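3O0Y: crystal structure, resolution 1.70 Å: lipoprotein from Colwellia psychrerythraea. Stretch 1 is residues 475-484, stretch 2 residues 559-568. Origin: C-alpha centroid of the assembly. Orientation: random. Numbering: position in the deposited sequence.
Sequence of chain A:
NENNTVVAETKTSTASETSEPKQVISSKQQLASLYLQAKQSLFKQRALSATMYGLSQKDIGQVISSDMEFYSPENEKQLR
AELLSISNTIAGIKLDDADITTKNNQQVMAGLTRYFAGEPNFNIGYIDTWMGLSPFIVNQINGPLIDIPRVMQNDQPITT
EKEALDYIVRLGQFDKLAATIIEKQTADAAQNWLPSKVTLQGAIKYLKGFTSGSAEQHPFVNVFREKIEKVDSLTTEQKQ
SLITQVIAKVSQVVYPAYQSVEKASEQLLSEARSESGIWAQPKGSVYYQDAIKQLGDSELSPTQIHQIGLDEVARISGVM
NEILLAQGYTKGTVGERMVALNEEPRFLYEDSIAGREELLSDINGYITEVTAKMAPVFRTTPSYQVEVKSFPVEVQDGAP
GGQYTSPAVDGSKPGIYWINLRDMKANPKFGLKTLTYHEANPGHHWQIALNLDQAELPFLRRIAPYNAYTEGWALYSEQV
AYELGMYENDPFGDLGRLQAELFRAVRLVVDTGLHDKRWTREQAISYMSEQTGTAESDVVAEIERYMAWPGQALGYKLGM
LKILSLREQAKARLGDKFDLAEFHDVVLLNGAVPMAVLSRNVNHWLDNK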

# COMPACT_ATOMS: atom_id res chain seq x y z
N LEU A 475 -12.46 -1.31 -0.06
CA LEU A 475 -13.53 -0.94 0.88
C LEU A 475 -14.93 -1.16 0.30
O LEU A 475 -15.84 -1.69 1.01
CB LEU A 475 -13.29 0.54 1.34
CG LEU A 475 -14.09 1.08 2.50
CD1 LEU A 475 -13.90 0.18 3.76
CD2 LEU A 475 -13.74 2.58 2.71
N TYR A 476 -15.12 -0.86 -1.01
CA TYR A 476 -16.36 -1.20 -1.71
C TYR A 476 -16.64 -2.69 -1.65
O TYR A 476 -17.79 -3.06 -1.40
CB TYR A 476 -16.34 -0.67 -3.14
CG TYR A 476 -17.41 -1.22 -4.02
CD1 TYR A 476 -18.66 -0.65 -4.06
CD2 TYR A 476 -17.16 -2.25 -4.87
CE1 TYR A 476 -19.70 -1.23 -4.86
CE2 TYR A 476 -18.17 -2.82 -5.67
CZ TYR A 476 -19.41 -2.26 -5.71
OH TYR A 476 -20.43 -2.92 -6.46
N SER A 477 -15.60 -3.54 -1.85
CA SER A 477 -15.63 -5.04 -1.80
C SER A 477 -16.23 -5.51 -0.49
O SER A 477 -17.01 -6.48 -0.46
CB SER A 477 -14.16 -5.65 -1.79
OG SER A 477 -13.89 -5.52 -3.13
N GLU A 478 -15.85 -4.84 0.58
CA GLU A 478 -16.33 -5.20 1.91
C GLU A 478 -17.85 -5.02 2.02
O GLU A 478 -18.53 -5.81 2.71
CB GLU A 478 -15.60 -4.39 2.99
CG GLU A 478 -14.09 -4.75 3.17
CD GLU A 478 -13.39 -3.82 4.15
OE1 GLU A 478 -13.59 -3.98 5.41
OE2 GLU A 478 -12.61 -2.93 3.71
N GLN A 479 -18.36 -3.99 1.36
CA GLN A 479 -19.81 -3.76 1.33
C GLN A 479 -20.49 -4.73 0.42
O GLN A 479 -21.53 -5.28 0.75
CB GLN A 479 -20.19 -2.33 0.92
CG GLN A 479 -21.69 -2.13 0.90
CD GLN A 479 -22.01 -0.64 0.64
OE1 GLN A 479 -21.45 0.23 1.32
NE2 GLN A 479 -22.92 -0.38 -0.28
N VAL A 480 -19.91 -4.97 -0.76
CA VAL A 480 -20.46 -5.98 -1.65
C VAL A 480 -20.54 -7.36 -0.96
O VAL A 480 -21.49 -8.09 -1.19
CB VAL A 480 -19.63 -6.14 -2.95
CG1 VAL A 480 -20.22 -7.36 -3.81
CG2 VAL A 480 -19.80 -4.90 -3.79
N ALA A 481 -19.54 -7.74 -0.13
CA ALA A 481 -19.59 -9.03 0.56
C ALA A 481 -20.87 -9.09 1.42
O ALA A 481 -21.53 -10.13 1.48
CB ALA A 481 -18.34 -9.21 1.41
N TYR A 482 -21.22 -7.99 2.09
CA TYR A 482 -22.51 -7.90 2.83
C TYR A 482 -23.71 -8.09 1.92
O TYR A 482 -24.62 -8.91 2.18
CB TYR A 482 -22.61 -6.57 3.63
CG TYR A 482 -23.97 -6.42 4.28
CD1 TYR A 482 -24.24 -7.00 5.52
CD2 TYR A 482 -25.03 -5.88 3.59
CE1 TYR A 482 -25.50 -6.98 6.09
CE2 TYR A 482 -26.26 -5.78 4.17
CZ TYR A 482 -26.54 -6.39 5.39
OH TYR A 482 -27.83 -6.43 5.89
N GLU A 483 -23.72 -7.38 0.79
CA GLU A 483 -24.81 -7.50 -0.20
C GLU A 483 -24.94 -8.85 -0.84
O GLU A 483 -25.99 -9.15 -1.35
CB GLU A 483 -24.67 -6.41 -1.28
CG GLU A 483 -24.78 -4.99 -0.75
CD GLU A 483 -24.34 -3.93 -1.80
OE1 GLU A 483 -23.80 -4.28 -2.92
OE2 GLU A 483 -24.45 -2.74 -1.45
N LEU A 484 -23.90 -9.67 -0.76
CA LEU A 484 -23.91 -11.06 -1.24
C LEU A 484 -24.31 -12.02 -0.13
O LEU A 484 -24.37 -13.22 -0.37
CB LEU A 484 -22.51 -11.43 -1.73
CG LEU A 484 -22.12 -10.96 -3.12
CD1 LEU A 484 -20.61 -11.16 -3.30
CD2 LEU A 484 -22.94 -11.71 -4.16
N GLY A 559 -12.46 7.01 -2.72
CA GLY A 559 -12.60 6.10 -3.79
C GLY A 559 -13.88 5.28 -3.64
O GLY A 559 -14.58 5.07 -4.63
N MET A 560 -14.18 4.78 -2.44
CA MET A 560 -15.37 4.01 -2.21
C MET A 560 -16.64 4.82 -2.54
O MET A 560 -17.55 4.30 -3.23
CB MET A 560 -15.40 3.43 -0.77
CG MET A 560 -16.59 2.49 -0.52
SD MET A 560 -17.14 2.50 1.33
CE MET A 560 -18.36 1.13 1.30
N LEU A 561 -16.66 6.08 -2.10
CA LEU A 561 -17.83 6.94 -2.34
C LEU A 561 -18.04 7.16 -3.83
O LEU A 561 -19.17 7.18 -4.29
CB LEU A 561 -17.62 8.26 -1.59
CG LEU A 561 -17.81 8.15 -0.09
CD1 LEU A 561 -17.26 9.42 0.58
CD2 LEU A 561 -19.28 7.97 0.34
N LYS A 562 -16.97 7.27 -4.58
CA LYS A 562 -17.07 7.53 -6.02
C LYS A 562 -17.55 6.29 -6.73
O LYS A 562 -18.42 6.41 -7.58
CB LYS A 562 -15.75 7.96 -6.60
CG LYS A 562 -15.78 8.31 -8.10
CD LYS A 562 -16.81 9.40 -8.41
CE LYS A 562 -16.83 9.73 -9.94
NZ LYS A 562 -17.78 10.81 -10.31
N ILE A 563 -17.00 5.12 -6.38
CA ILE A 563 -17.49 3.84 -6.94
C ILE A 563 -18.98 3.68 -6.69
O ILE A 563 -19.73 3.37 -7.60
CB ILE A 563 -16.67 2.57 -6.44
CG1 ILE A 563 -15.22 2.71 -6.94
CG2 ILE A 563 -17.46 1.28 -6.92
CD1 ILE A 563 -14.21 1.75 -6.22
N LEU A 564 -19.43 3.91 -5.46
CA LEU A 564 -20.83 3.83 -5.13
C LEU A 564 -21.71 4.88 -5.86
O LEU A 564 -22.86 4.58 -6.29
CB LEU A 564 -20.99 3.91 -3.61
CG LEU A 564 -20.64 2.66 -2.81
CD1 LEU A 564 -20.77 2.97 -1.32
CD2 LEU A 564 -21.62 1.53 -3.22
N SER A 565 -21.18 6.08 -6.05
CA SER A 565 -21.89 7.12 -6.78
C SER A 565 -22.08 6.73 -8.25
O SER A 565 -23.19 6.88 -8.82
CB SER A 565 -21.08 8.41 -6.71
OG SER A 565 -21.77 9.40 -7.45
N LEU A 566 -21.03 6.15 -8.85
CA LEU A 566 -21.14 5.60 -10.18
C LEU A 566 -22.14 4.49 -10.29
O LEU A 566 -22.88 4.41 -11.28
CB LEU A 566 -19.75 5.24 -10.74
CG LEU A 566 -18.79 6.42 -11.03
CD1 LEU A 566 -17.41 5.76 -11.24
CD2 LEU A 566 -19.24 7.26 -12.31
N ARG A 567 -22.16 3.60 -9.29
CA ARG A 567 -23.10 2.50 -9.30
C ARG A 567 -24.53 3.04 -9.27
O ARG A 567 -25.43 2.50 -9.91
CB ARG A 567 -22.79 1.57 -8.15
CG ARG A 567 -23.53 0.24 -8.23
CD ARG A 567 -23.01 -0.79 -7.19
NE ARG A 567 -23.63 -0.51 -5.90
CZ ARG A 567 -23.73 -1.37 -4.90
NH1 ARG A 567 -23.13 -2.55 -4.96
NH2 ARG A 567 -24.40 -1.01 -3.79
N GLU A 568 -24.74 4.04 -8.42
CA GLU A 568 -26.06 4.63 -8.25
C GLU A 568 -26.48 5.32 -9.53
O GLU A 568 -27.65 5.15 -9.93
CB GLU A 568 -26.13 5.59 -7.07
CG GLU A 568 -26.13 4.89 -5.78
CD GLU A 568 -27.30 3.87 -5.61
OE1 GLU A 568 -28.45 4.18 -6.04
OE2 GLU A 568 -27.06 2.77 -5.02

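Two helical segments, 475-483 and 559-568, pack at an angle of 53° between their N-to-C directions, with a closest axial approach of 9.6 Å. The backbones come nearest at Tyr476 and Met560, whose CA atoms lie 5.3 Å apart. From there the helices diverge, and at the far end the long side chains of Glu483 and Arg567 bridge the gap; the contact buries 468 Å² in all.

Apolar packing dominates the close end. Met560, with all three chi angles in t, extends along the first helix. Its SD lies 3.6 Å from CG of Leu475, and its CG is 4.1 Å from CB of Tyr476. The side chain of Tyr476, the residue most covered by the opposing helix, is a knob in a hole formed by Met560, Ile563, Leu564 and Arg567. The Tyr476 side chain, t at chi1, runs along the second helix from the Met560 end toward Arg567, so that different residues meet different parts of the ring. CG2 of Ile563 sits over one face, 3.8 Å from the centroid of the Tyr476 ring and only 15° off the ring normal, a well-centred CH-pi contact. Leu564 instead meets the ring at its edge, with CD2 3.7 Å from CE1 of Tyr476. Although the CA-to-CB bond of Leu564 points sideways, the end of its side chain comes nearer the first helix. Gln479 adds van der Waals contacts between methyl groups and its polar amide: CE of Met560 reaches to 3.2 Å from OE1 of Gln479, and CD2 of Leu564 lies 3.7 Å from NE2 of Gln479.

Polar interactions converge on Arg567, where the helices are farther apart. Its guanidinium forms a two-pronged salt bridge with Glu483: NH1 of Arg567 donates to OE1 of Glu483 at 2.8 Å, and NH2 of Arg567 to OE2 of Glu483 at 2.9 Å. With N-H...acceptor angles of 165° and 172°, both hydrogen bonds are nearly straight, as expected when a carboxylate approaches the guanidinium edge close to its plane. NH1 of Arg567 also donates to OH of Tyr476 at 3.1 Å, with a more bent angle of 140°. The phenolic oxygen thus links the apolar packing around the ring to the charged cluster.

The cluster is reinforced within the first helix, where NE2 of Gln479 donates to OE2 of Glu483 at 3.0 Å. This carboxylate oxygen therefore accepts from both helices. Arg567 is itself a knob, lodged among Tyr476, Gln479, Val480 and Glu483, so its charged end is held by packing as well as by hydrogen bonds.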